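Local coordinates for tryptophan decarboxylase 1 (Oryza sativa subsp. japonica, PDB 6KHO), which catalyses the pyridoxal phosphate-dependent decarboxylation of L-tryptophan to tryptamine and of 5-hydroxy-L-tryptophan to serotonin, working as a homodimer, at residues T93-S97 with P98-A102; Q493-H496 with H497-A501; N458-L461 with M462-N466. All coordinates share one frame; numbering follows the deposited sequence.

Interaction 1 (T93-S97 with P98-A102)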
ATOM      1  N   THR A  93       3.539 -21.319   0.721  1.00 32.41           N
ATOM      2  CA  THR A  93       2.254 -21.835   0.270  1.00 34.15           C
ATOM      3  C   THR A  93       2.036 -21.355  -1.163  1.00 34.64           C
ATOM      4  O   THR A  93       2.155 -20.157  -1.438  1.00 33.20           O
ATOM      5  CB  THR A  93       1.136 -21.336   1.187  1.00 33.88           C
ATOM      6  OG1 THR A  93       1.333 -21.883   2.493  1.00 35.91           O
ATOM      7  CG2 THR A  93      -0.242 -21.703   0.643  1.00 30.23           C
ATOM      8  N   HIS A  94       1.724 -22.273  -2.073  1.00 31.09           N
ATOM      9  CA  HIS A  94       1.740 -21.929  -3.499  1.00 32.96           C
ATOM     10  C   HIS A  94       0.361 -21.455  -3.944  1.00 31.00           C
ATOM     11  O   HIS A  94      -0.470 -22.222  -4.436  1.00 29.97           O
ATOM     12  CB  HIS A  94       2.257 -23.102  -4.316  1.00 34.87           C
ATOM     13  CG  HIS A  94       3.684 -23.431  -3.998  1.00 34.69           C
ATOM     14  ND1 HIS A  94       4.736 -22.628  -4.393  1.00 32.11           N
ATOM     15  CD2 HIS A  94       4.227 -24.433  -3.262  1.00 34.00           C
ATOM     16  CE1 HIS A  94       5.869 -23.141  -3.939  1.00 39.18           C
ATOM     17  NE2 HIS A  94       5.587 -24.233  -3.246  1.00 34.42           N
ATOM     18  N   TRP A  95       0.137 -20.149  -3.784  1.00 28.85           N
ATOM     19  CA  TRP A  95      -1.079 -19.527  -4.300  1.00 30.95           C
ATOM     20  C   TRP A  95      -1.235 -19.741  -5.803  1.00 30.39           C
ATOM     21  O   TRP A  95      -2.361 -19.834  -6.299  1.00 30.65           O
ATOM     22  CB  TRP A  95      -1.068 -18.033  -3.977  1.00 32.68           C
ATOM     23  CG  TRP A  95      -1.413 -17.743  -2.564  1.00 31.29           C
ATOM     24  CD1 TRP A  95      -0.621 -17.927  -1.472  1.00 31.44           C
ATOM     25  CD2 TRP A  95      -2.654 -17.211  -2.078  1.00 30.31           C
ATOM     26  NE1 TRP A  95      -1.293 -17.549  -0.334  1.00 31.96           N
ATOM     27  CE2 TRP A  95      -2.539 -17.099  -0.678  1.00 32.10           C
ATOM     28  CE3 TRP A  95      -3.843 -16.807  -2.692  1.00 32.15           C
ATOM     29  CZ2 TRP A  95      -3.576 -16.607   0.124  1.00 31.74           C
ATOM     30  CZ3 TRP A  95      -4.874 -16.323  -1.891  1.00 30.03           C
ATOM     31  CH2 TRP A  95      -4.736 -16.237  -0.502  1.00 31.26           C
ATOM     32  N   ALA A  96      -0.120 -19.845  -6.538  1.00 30.12           N
ATOM     33  CA  ALA A  96      -0.172 -20.036  -7.981  1.00 31.17           C
ATOM     34  C   ALA A  96      -0.467 -21.475  -8.380  1.00 31.46           C
ATOM     35  O   ALA A  96      -0.691 -21.737  -9.567  1.00 32.29           O
ATOM     36  CB  ALA A  96       1.154 -19.598  -8.632  1.00 29.90           C
ATOM     37  N   SER A  97      -0.464 -22.408  -7.438  1.00 31.38           N
ATOM     38  CA  SER A  97      -0.672 -23.799  -7.809  1.00 30.20           C
ATOM     39  C   SER A  97      -2.062 -23.991  -8.408  1.00 31.72           C
ATOM     40  O   SER A  97      -3.031 -23.404  -7.923  1.00 32.55           O
ATOM     41  CB  SER A  97      -0.509 -24.715  -6.598  1.00 33.66           C
ATOM     42  OG  SER A  97      -0.819 -26.054  -6.961  1.00 35.13           O
ATOM     43  N   PRO A  98      -2.205 -24.826  -9.442  1.00 35.36           N
ATOM     44  CA  PRO A  98      -3.556 -25.179  -9.910  1.00 36.24           C
ATOM     45  C   PRO A  98      -4.370 -25.940  -8.877  1.00 33.68           C
ATOM     46  O   PRO A  98      -5.581 -26.088  -9.061  1.00 35.93           O
ATOM     47  CB  PRO A  98      -3.292 -26.044 -11.151  1.00 36.62           C
ATOM     48  CG  PRO A  98      -1.937 -26.578 -10.953  1.00 34.82           C
ATOM     49  CD  PRO A  98      -1.157 -25.528 -10.204  1.00 33.66           C
ATOM     50  N   ASN A  99      -3.751 -26.407  -7.796  1.00 33.75           N
ATOM     51  CA  ASN A  99      -4.434 -27.132  -6.734  1.00 37.00           C
ATOM     52  C   ASN A  99      -4.651 -26.283  -5.484  1.00 37.67           C
ATOM     53  O   ASN A  99      -5.000 -26.823  -4.431  1.00 34.50           O
ATOM     54  CB  ASN A  99      -3.645 -28.408  -6.391  1.00 37.31           C
ATOM     55  CG  ASN A  99      -3.561 -29.368  -7.564  1.00 36.37           C
ATOM     56  OD1 ASN A  99      -4.510 -29.476  -8.352  1.00 37.78           O
ATOM     57  ND2 ASN A  99      -2.416 -30.055  -7.706  1.00 37.59           N
ATOM     58  N   PHE A 100      -4.421 -24.974  -5.570  1.00 35.62           N
ATOM     59  CA  PHE A 100      -4.770 -24.052  -4.496  1.00 35.88           C
ATOM     60  C   PHE A 100      -6.260 -23.743  -4.607  1.00 34.57           C
ATOM     61  O   PHE A 100      -6.700 -23.178  -5.613  1.00 33.78           O
ATOM     62  CB  PHE A 100      -3.920 -22.783  -4.612  1.00 32.76           C
ATOM     63  CG  PHE A 100      -4.146 -21.783  -3.520  1.00 31.99           C
ATOM     64  CD1 PHE A 100      -5.217 -20.900  -3.576  1.00 32.56           C
ATOM     65  CD2 PHE A 100      -3.268 -21.698  -2.454  1.00 32.17           C
ATOM     66  CE1 PHE A 100      -5.420 -19.957  -2.573  1.00 32.77           C
ATOM     67  CE2 PHE A 100      -3.451 -20.757  -1.456  1.00 34.13           C
ATOM     68  CZ  PHE A 100      -4.547 -19.888  -1.509  1.00 32.56           C
ATOM     69  N   PHE A 101      -7.042 -24.139  -3.596  1.00 35.77           N
ATOM     70  CA  PHE A 101      -8.500 -24.002  -3.627  1.00 35.68           C
ATOM     71  C   PHE A 101      -9.047 -23.143  -2.490  1.00 34.87           C
ATOM     72  O   PHE A 101     -10.257 -23.165  -2.246  1.00 36.00           O
ATOM     73  CB  PHE A 101      -9.183 -25.379  -3.571  1.00 39.21           C
ATOM     74  CG  PHE A 101      -8.727 -26.344  -4.636  1.00 39.17           C
ATOM     75  CD1 PHE A 101      -8.995 -26.108  -5.976  1.00 41.23           C
ATOM     76  CD2 PHE A 101      -8.056 -27.503  -4.292  1.00 38.25           C
ATOM     77  CE1 PHE A 101      -8.583 -27.001  -6.954  1.00 37.59           C
ATOM     78  CE2 PHE A 101      -7.648 -28.404  -5.270  1.00 38.79           C
ATOM     79  CZ  PHE A 101      -7.917 -28.153  -6.598  1.00 36.60           C
ATOM     80  N   ALA A 102      -8.197 -22.403  -1.785  1.00 33.47           N
ATOM     81  CA  ALA A 102      -8.569 -21.696  -0.570  1.00 34.24           C
ATOM     82  C   ALA A 102      -8.868 -20.214  -0.831  1.00 36.70           C
ATOM     83  O   ALA A 102      -8.490 -19.645  -1.862  1.00 32.05           O
ATOM     84  CB  ALA A 102      -7.453 -21.834   0.468  1.00 34.98           C
TER

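Interaction 2 (Q493-H496 with H497-A501)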
ATOM      1  N   GLN A 493      -5.013 -23.189 -13.203  1.00 35.38           N
ATOM      2  CA  GLN A 493      -5.922 -24.305 -12.980  1.00 37.24           C
ATOM      3  C   GLN A 493      -6.820 -24.537 -14.193  1.00 39.57           C
ATOM      4  O   GLN A 493      -7.405 -23.593 -14.735  1.00 39.73           O
ATOM      5  CB  GLN A 493      -6.747 -24.016 -11.727  1.00 37.11           C
ATOM      6  CG  GLN A 493      -7.993 -24.832 -11.523  1.00 39.50           C
ATOM      7  CD  GLN A 493      -8.746 -24.342 -10.316  1.00 35.03           C
ATOM      8  OE1 GLN A 493      -9.846 -23.806 -10.433  1.00 39.21           O
ATOM      9  NE2 GLN A 493      -8.136 -24.484  -9.143  1.00 34.67           N
ATOM     10  N   GLU A 494      -6.908 -25.793 -14.630  1.00 37.90           N
ATOM     11  CA  GLU A 494      -7.770 -26.205 -15.730  1.00 39.32           C
ATOM     12  C   GLU A 494      -8.862 -27.140 -15.211  1.00 40.89           C
ATOM     13  O   GLU A 494      -8.857 -27.556 -14.046  1.00 37.81           O
ATOM     14  CB  GLU A 494      -6.959 -26.885 -16.834  1.00 41.28           C
ATOM     15  CG  GLU A 494      -6.135 -25.925 -17.677  1.00 47.62           C
ATOM     16  CD  GLU A 494      -5.094 -26.636 -18.541  1.00 58.95           C
ATOM     17  OE1 GLU A 494      -5.260 -27.850 -18.815  1.00 61.92           O
ATOM     18  OE2 GLU A 494      -4.106 -25.983 -18.947  1.00 63.62           O
ATOM     19  N   GLU A 495      -9.807 -27.474 -16.095  1.00 37.11           N
ATOM     20  CA  GLU A 495     -10.944 -28.291 -15.676  1.00 43.99           C
ATOM     21  C   GLU A 495     -10.490 -29.628 -15.092  1.00 41.53           C
ATOM     22  O   GLU A 495     -11.061 -30.101 -14.105  1.00 40.78           O
ATOM     23  CB  GLU A 495     -11.909 -28.522 -16.842  1.00 43.46           C
ATOM     24  CG  GLU A 495     -13.177 -29.255 -16.407  1.00 47.85           C
ATOM     25  CD  GLU A 495     -14.147 -29.524 -17.542  1.00 52.44           C
ATOM     26  OE1 GLU A 495     -14.567 -28.563 -18.220  1.00 51.97           O
ATOM     27  OE2 GLU A 495     -14.499 -30.706 -17.749  1.00 55.61           O
ATOM     28  N   HIS A 496      -9.446 -30.239 -15.663  1.00 41.30           N
ATOM     29  CA  HIS A 496      -9.061 -31.561 -15.182  1.00 40.83           C
ATOM     30  C   HIS A 496      -8.511 -31.496 -13.760  1.00 42.92           C
ATOM     31  O   HIS A 496      -8.617 -32.475 -13.012  1.00 41.24           O
ATOM     32  CB  HIS A 496      -8.070 -32.217 -16.149  1.00 44.40           C
ATOM     33  CG  HIS A 496      -6.730 -31.548 -16.213  1.00 42.46           C
ATOM     34  ND1 HIS A 496      -5.731 -31.794 -15.296  1.00 42.14           N
ATOM     35  CD2 HIS A 496      -6.214 -30.665 -17.101  1.00 43.26           C
ATOM     36  CE1 HIS A 496      -4.661 -31.084 -15.607  1.00 43.91           C
ATOM     37  NE2 HIS A 496      -4.929 -30.388 -16.697  1.00 42.45           N
ATOM     38  N   HIS A 497      -7.973 -30.342 -13.349  1.00 38.81           N
ATOM     39  CA  HIS A 497      -7.544 -30.188 -11.960  1.00 38.54           C
ATOM     40  C   HIS A 497      -8.736 -30.246 -11.006  1.00 41.32           C
ATOM     41  O   HIS A 497      -8.635 -30.817  -9.913  1.00 38.87           O
ATOM     42  CB  HIS A 497      -6.789 -28.866 -11.771  1.00 38.46           C
ATOM     43  CG  HIS A 497      -5.487 -28.785 -12.515  1.00 38.05           C
ATOM     44  ND1 HIS A 497      -5.323 -28.008 -13.640  1.00 38.93           N
ATOM     45  CD2 HIS A 497      -4.283 -29.362 -12.277  1.00 40.87           C
ATOM     46  CE1 HIS A 497      -4.079 -28.120 -14.076  1.00 40.71           C
ATOM     47  NE2 HIS A 497      -3.426 -28.935 -13.265  1.00 42.15           N
ATOM     48  N   VAL A 498      -9.861 -29.635 -11.388  1.00 37.95           N
ATOM     49  CA  VAL A 498     -11.036 -29.629 -10.518  1.00 41.07           C
ATOM     50  C   VAL A 498     -11.635 -31.029 -10.429  1.00 41.37           C
ATOM     51  O   VAL A 498     -12.014 -31.489  -9.347  1.00 41.51           O
ATOM     52  CB  VAL A 498     -12.073 -28.601 -11.015  1.00 42.10           C
ATOM     53  CG1 VAL A 498     -13.334 -28.678 -10.173  1.00 39.60           C
ATOM     54  CG2 VAL A 498     -11.496 -27.180 -10.987  1.00 44.08           C
ATOM     55  N   ARG A 499     -11.722 -31.729 -11.562  1.00 44.56           N
ATOM     56  CA  ARG A 499     -12.258 -33.090 -11.555  1.00 43.68           C
ATOM     57  C   ARG A 499     -11.380 -34.027 -10.736  1.00 44.11           C
ATOM     58  O   ARG A 499     -11.893 -34.826  -9.946  1.00 47.00           O
ATOM     59  CB  ARG A 499     -12.410 -33.600 -12.983  1.00 41.94           C
ATOM     60  CG  ARG A 499     -13.512 -32.906 -13.762  1.00 45.46           C
ATOM     61  CD  ARG A 499     -13.711 -33.559 -15.114  1.00 45.16           C
ATOM     62  NE  ARG A 499     -14.753 -32.907 -15.900  1.00 46.16           N
ATOM     63  CZ  ARG A 499     -16.056 -33.134 -15.749  1.00 48.61           C
ATOM     64  NH1 ARG A 499     -16.481 -33.996 -14.837  1.00 50.77           N
ATOM     65  NH2 ARG A 499     -16.936 -32.502 -16.514  1.00 47.87           N
ATOM     66  N   SER A 500     -10.054 -33.942 -10.902  1.00 41.74           N
ATOM     67  CA  SER A 500      -9.153 -34.756 -10.089  1.00 45.39           C
ATOM     68  C   SER A 500      -9.266 -34.413  -8.605  1.00 46.39           C
ATOM     69  O   SER A 500      -9.107 -35.291  -7.743  1.00 43.64           O
ATOM     70  CB  SER A 500      -7.704 -34.578 -10.555  1.00 43.22           C
ATOM     71  OG  SER A 500      -7.542 -35.010 -11.894  1.00 44.73           O
ATOM     72  N   ALA A 501      -9.519 -33.140  -8.289  1.00 43.11           N
ATOM     73  CA  ALA A 501      -9.770 -32.759  -6.902  1.00 43.04           C
ATOM     74  C   ALA A 501     -11.014 -33.456  -6.357  1.00 40.36           C
ATOM     75  O   ALA A 501     -11.032 -33.885  -5.199  1.00 43.11           O
ATOM     76  CB  ALA A 501      -9.911 -31.240  -6.794  1.00 40.91           C
TER
HETATM   77  O   HOH W   1      -5.308 -33.424 -12.904  1.00 43.14           O

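Interaction 3 (N458-L461 with M462-N466)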
ATOM      1  N   ASN A 458     -15.744 -33.515   8.517  1.00 50.95           N
ATOM      2  CA  ASN A 458     -15.310 -32.528   7.539  1.00 51.68           C
ATOM      3  C   ASN A 458     -13.950 -31.952   7.904  1.00 46.75           C
ATOM      4  O   ASN A 458     -13.114 -31.721   7.025  1.00 45.59           O
ATOM      5  CB  ASN A 458     -16.362 -31.430   7.412  1.00 50.11           C
ATOM      6  CG  ASN A 458     -17.583 -31.898   6.665  1.00 50.23           C
ATOM      7  OD1 ASN A 458     -17.523 -32.159   5.468  1.00 47.99           O
ATOM      8  ND2 ASN A 458     -18.704 -32.013   7.371  1.00 53.99           N
ATOM      9  N   ARG A 459     -13.703 -31.720   9.193  1.00 47.47           N
ATOM     10  CA  ARG A 459     -12.390 -31.241   9.598  1.00 49.73           C
ATOM     11  C   ARG A 459     -11.313 -32.276   9.296  1.00 52.52           C
ATOM     12  O   ARG A 459     -10.204 -31.925   8.880  1.00 48.64           O
ATOM     13  CB  ARG A 459     -12.381 -30.880  11.079  1.00 50.61           C
ATOM     14  CG  ARG A 459     -10.999 -30.553  11.586  1.00 55.80           C
ATOM     15  CD  ARG A 459     -11.002 -30.092  13.027  1.00 61.07           C
ATOM     16  NE  ARG A 459     -11.149 -28.641  13.160  1.00 68.44           N
ATOM     17  CZ  ARG A 459     -10.211 -27.756  12.824  1.00 68.00           C
ATOM     18  NH1 ARG A 459      -9.053 -28.165  12.313  1.00 67.82           N
ATOM     19  NH2 ARG A 459     -10.430 -26.458  12.994  1.00 66.42           N
ATOM     20  N   GLU A 460     -11.629 -33.557   9.495  1.00 52.21           N
ATOM     21  CA  GLU A 460     -10.699 -34.626   9.151  1.00 51.93           C
ATOM     22  C   GLU A 460     -10.445 -34.659   7.650  1.00 48.32           C
ATOM     23  O   GLU A 460      -9.292 -34.731   7.206  1.00 49.12           O
ATOM     24  CB  GLU A 460     -11.251 -35.970   9.641  1.00 53.41           C
ATOM     25  CG  GLU A 460     -10.356 -37.171   9.376  1.00 55.61           C
ATOM     26  CD  GLU A 460      -9.254 -37.323  10.408  1.00 62.62           C
ATOM     27  OE1 GLU A 460      -8.292 -38.085  10.153  1.00 66.86           O
ATOM     28  OE2 GLU A 460      -9.343 -36.680  11.473  1.00 66.71           O
ATOM     29  N   LEU A 461     -11.518 -34.612   6.856  1.00 45.21           N
ATOM     30  CA  LEU A 461     -11.388 -34.570   5.403  1.00 48.38           C
ATOM     31  C   LEU A 461     -10.442 -33.453   4.965  1.00 48.40           C
ATOM     32  O   LEU A 461      -9.488 -33.684   4.210  1.00 46.06           O
ATOM     33  CB  LEU A 461     -12.768 -34.388   4.770  1.00 45.81           C
ATOM     34  CG  LEU A 461     -12.808 -34.335   3.245  1.00 44.78           C
ATOM     35  CD1 LEU A 461     -12.062 -35.529   2.662  1.00 45.10           C
ATOM     36  CD2 LEU A 461     -14.244 -34.279   2.734  1.00 43.57           C
ATOM     37  N   MET A 462     -10.683 -32.237   5.462  1.00 46.62           N
ATOM     38  CA  MET A 462      -9.883 -31.080   5.073  1.00 47.54           C
ATOM     39  C   MET A 462      -8.407 -31.279   5.407  1.00 47.67           C
ATOM     40  O   MET A 462      -7.529 -31.025   4.573  1.00 46.04           O
ATOM     41  CB  MET A 462     -10.428 -29.828   5.769  1.00 43.40           C
ATOM     42  CG  MET A 462      -9.559 -28.582   5.618  1.00 43.82           C
ATOM     43  SD  MET A 462     -10.134 -27.202   6.639  1.00 46.68           S
ATOM     44  CE  MET A 462      -9.325 -27.520   8.211  1.00 46.77           C
ATOM     45  N   GLU A 463      -8.111 -31.712   6.634  1.00 47.30           N
ATOM     46  CA  GLU A 463      -6.718 -31.871   7.033  1.00 50.06           C
ATOM     47  C   GLU A 463      -6.054 -33.008   6.267  1.00 49.70           C
ATOM     48  O   GLU A 463      -4.838 -32.979   6.054  1.00 47.26           O
ATOM     49  CB  GLU A 463      -6.631 -32.083   8.549  1.00 53.26           C
ATOM     50  CG  GLU A 463      -7.289 -30.948   9.351  1.00 57.15           C
ATOM     51  CD  GLU A 463      -7.348 -31.201  10.858  1.00 65.05           C
ATOM     52  OE1 GLU A 463      -7.072 -30.255  11.631  1.00 65.45           O
ATOM     53  OE2 GLU A 463      -7.685 -32.332  11.272  1.00 66.88           O
ATOM     54  N   ARG A 464      -6.848 -33.984   5.813  1.00 49.91           N
ATOM     55  CA  ARG A 464      -6.338 -35.091   5.012  1.00 52.66           C
ATOM     56  C   ARG A 464      -6.071 -34.674   3.573  1.00 49.36           C
ATOM     57  O   ARG A 464      -5.091 -35.117   2.970  1.00 50.80           O
ATOM     58  CB  ARG A 464      -7.327 -36.256   5.049  1.00 52.17           C
ATOM     59  CG  ARG A 464      -7.114 -37.180   6.231  1.00 55.38           C
ATOM     60  CD  ARG A 464      -8.044 -38.377   6.194  1.00 60.73           C
ATOM     61  NE  ARG A 464      -7.816 -39.239   7.350  1.00 65.49           N
ATOM     62  CZ  ARG A 464      -8.080 -40.541   7.375  1.00 68.63           C
ATOM     63  NH1 ARG A 464      -8.585 -41.144   6.305  1.00 67.40           N
ATOM     64  NH2 ARG A 464      -7.833 -41.240   8.474  1.00 67.57           N
ATOM     65  N   LEU A 465      -6.939 -33.848   2.990  1.00 48.65           N
ATOM     66  CA  LEU A 465      -6.655 -33.353   1.649  1.00 47.75           C
ATOM     67  C   LEU A 465      -5.392 -32.500   1.644  1.00 45.52           C
ATOM     68  O   LEU A 465      -4.578 -32.593   0.718  1.00 46.32           O
ATOM     69  CB  LEU A 465      -7.856 -32.576   1.114  1.00 46.15           C
ATOM     70  CG  LEU A 465      -9.137 -33.403   0.957  1.00 47.38           C
ATOM     71  CD1 LEU A 465     -10.369 -32.515   0.936  1.00 46.91           C
ATOM     72  CD2 LEU A 465      -9.094 -34.273  -0.294  1.00 48.67           C
ATOM     73  N   ASN A 466      -5.175 -31.713   2.705  1.00 43.69           N
ATOM     74  CA  ASN A 466      -4.022 -30.813   2.744  1.00 44.17           C
ATOM     75  C   ASN A 466      -2.701 -31.564   2.923  1.00 46.83           C
ATOM     76  O   ASN A 466      -1.682 -31.162   2.349  1.00 42.13           O
ATOM     77  CB  ASN A 466      -4.198 -29.775   3.849  1.00 39.53           C
ATOM     78  CG  ASN A 466      -5.337 -28.791   3.554  1.00 41.09           C
ATOM     79  OD1 ASN A 466      -5.836 -28.713   2.426  1.00 41.20           O
ATOM     80  ND2 ASN A 466      -5.753 -28.054   4.573  1.00 37.54           N
TER

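Interaction 1 (T93-S97 with P98-A102)
Ser97 receives two backbone N-H groups from the residues that follow it. Its side-chain OG accepts from Asn99 N at 3.1 Å in a nearly straight bond (164°), and its carbonyl O accepts from Phe100 N at 3.2 Å, with the donor well above the carbonyl plane. With OG anti to its own backbone nitrogen (chi1 175°), the hydroxyl lies beside the carbonyl carbon and thus alongside the outgoing chain, where Asn99 N can reach it. Ser97 O is also hydrogen-bonded to Ser490.

Phe100 N to Ser97 O closes a type I beta turn from Ser97 to Phe100, and the hydroxyl bond to Asn99 N makes an ST turn within it; Ser97 also ends a preceding type I turn, closed by its own N bonding to His94 O. The turns sit in the loop between helices 77-88 and 110-122 of this group II decarboxylase, and the side chain of Trp95 lies about 8 Å from the bound pyridoxal phosphate.

The two successive turns bring Phe100 back onto Trp95. Phe100 CZ presses over the middle of one indole face, 3.3 Å from Trp95 CD2. The two rings are neither stacked nor edge-to-face: the planes of Phe100 and the Trp95 six-membered ring make 31°, with centroids 4.3 Å apart. In return Trp95 CA lies over a face of the Phe100 ring, 3.9 Å from its centroid, as a CH-pi contact. Thr93 CG2 meets the same ring at its edge, in plane, 3.9 Å from Phe100 CE2. Across the dimer interface, Trp95 NE1 bonds to Ala131 O of the second subunit and Thr93 OG1 to Gln130 O of that subunit, while Tyr472 of the same chain meets the Phe100 ring steeply.

Interaction 2 (Q493-H496 with H497-A501)
His496 and His497 run alongside each other, so that their imidazole rings overlap at a slant, planes 35° apart, in neither a stack nor an edge-to-face pair. His496 CE1 rests over one His497 face, off its centre and 3.4 Å from His497 CE1, and His497 ND1 in turn lies off-centre over a His496 face. Each ring is also held at an edge. Glu494 N donates in the plane of the His497 ring to ND1, 2.9 Å away and nearly straight, while His497 NE2 is hydrogen-bonded to Glu49. A water in the plane of the His496 ring bonds to His496 ND1 at 2.9 Å and donates to Ser500 OG. The His496 ring can lie there because its CG sits between the backbone N and the carbonyl carbon (chi1 67°).

The guanidinium of Arg499 offers its edge to a single carboxylate oxygen in a salt bridge: Glu495 OE2 is 2.9 Å from Arg499 NE and 3.3 Å from Arg499 NH2. Both nitrogens come from the same face of the carboxylate, whose plane is turned 57° from the guanidinium. On the buried side, Val498 CG2 packs against Gln493 OE1, which accepts from Gly489 N.

The arrangement is that of a helix N-terminus, the start of helix 495-513: Glu494 is the N-cap, and its N-H is received by the side chain of His497, as in one half of a capping box.

Interaction 3 (N458-L461 with M462-N466)
Arg459 with Glu463 and Glu460 with Arg464 form two i to i+4 salt bridges along helix 451-468, an amphipathic helix whose other side packs on the antiparallel sheet through strands 435-440 and 481-487. In both pairs the chains run obliquely past each other, and the flat ends are strongly turned. Arg459 NH1 reaches Glu463 OE1 at 3.0 Å; the oxygen lies in the guanidinium plane, but the nitrogen stands well above the carboxylate, the two planes being 68° apart. In the other pair Arg464 NE donates at 3.1 Å to the anti lone pair of Glu460 OE1, with planes 63° apart, and here the oxygen is tilted out of the guanidinium plane. Neither bond is straight.

Glu460 reaches its arginine through a bend at chi2 (82°), which brings OE1 within reach of Arg464 NE, whereas Arg464 stays extended from CG to NE. The two carboxylates lie near each other, Glu460 OE2 4.7 Å from Glu463 OE2, so the arginine bound to each probably offsets their mutual repulsion. A leucine in place of Arg464 would probably leave the Glu460 carboxylate without its charge partner next to Glu463, and freer to turn.

On the buried side Leu461 and Leu465 cross at a slant, Leu461 CG 3.8 Å from Leu465 CD1. Leu461 also touches Leu484 of the sheet and Thr508 of helix 495-513, the helix on which Arg464 rests too. Asn458 turns its amide to the sheet, where OD1 accepts from Ile440 N. The helix backbone carries the usual i to i+4 bonds, among them Leu465 N to Leu461 O at 2.8 Å. The thioether of Met462 bends at its end and brings CE to 4.2 Å from Arg459 NH1.

Overall arrangement
All three contacts are local and follow one another along the chain, so none nests in or crosses another. Interaction 1 comes first and closes successive turns in the loop between helices 77-88 and 110-122, at the dimer interface. Interaction 3 follows within helix 451-468, and interaction 2 starts helix 495-513. Interactions 1 and 2 touch: Gln493 NE2 probably bonds to Pro98 O at 3.0 Å, and Phe101 CZ packs on Ala501 CB. Interaction 3 touches neither, but Tyr472 meets both Phe100 and Asn466, and helix 495-513 carries on from interaction 2 to pack on Leu461. The loop after helix 77-88, helix 451-468 and helix 495-513 are thus tied together.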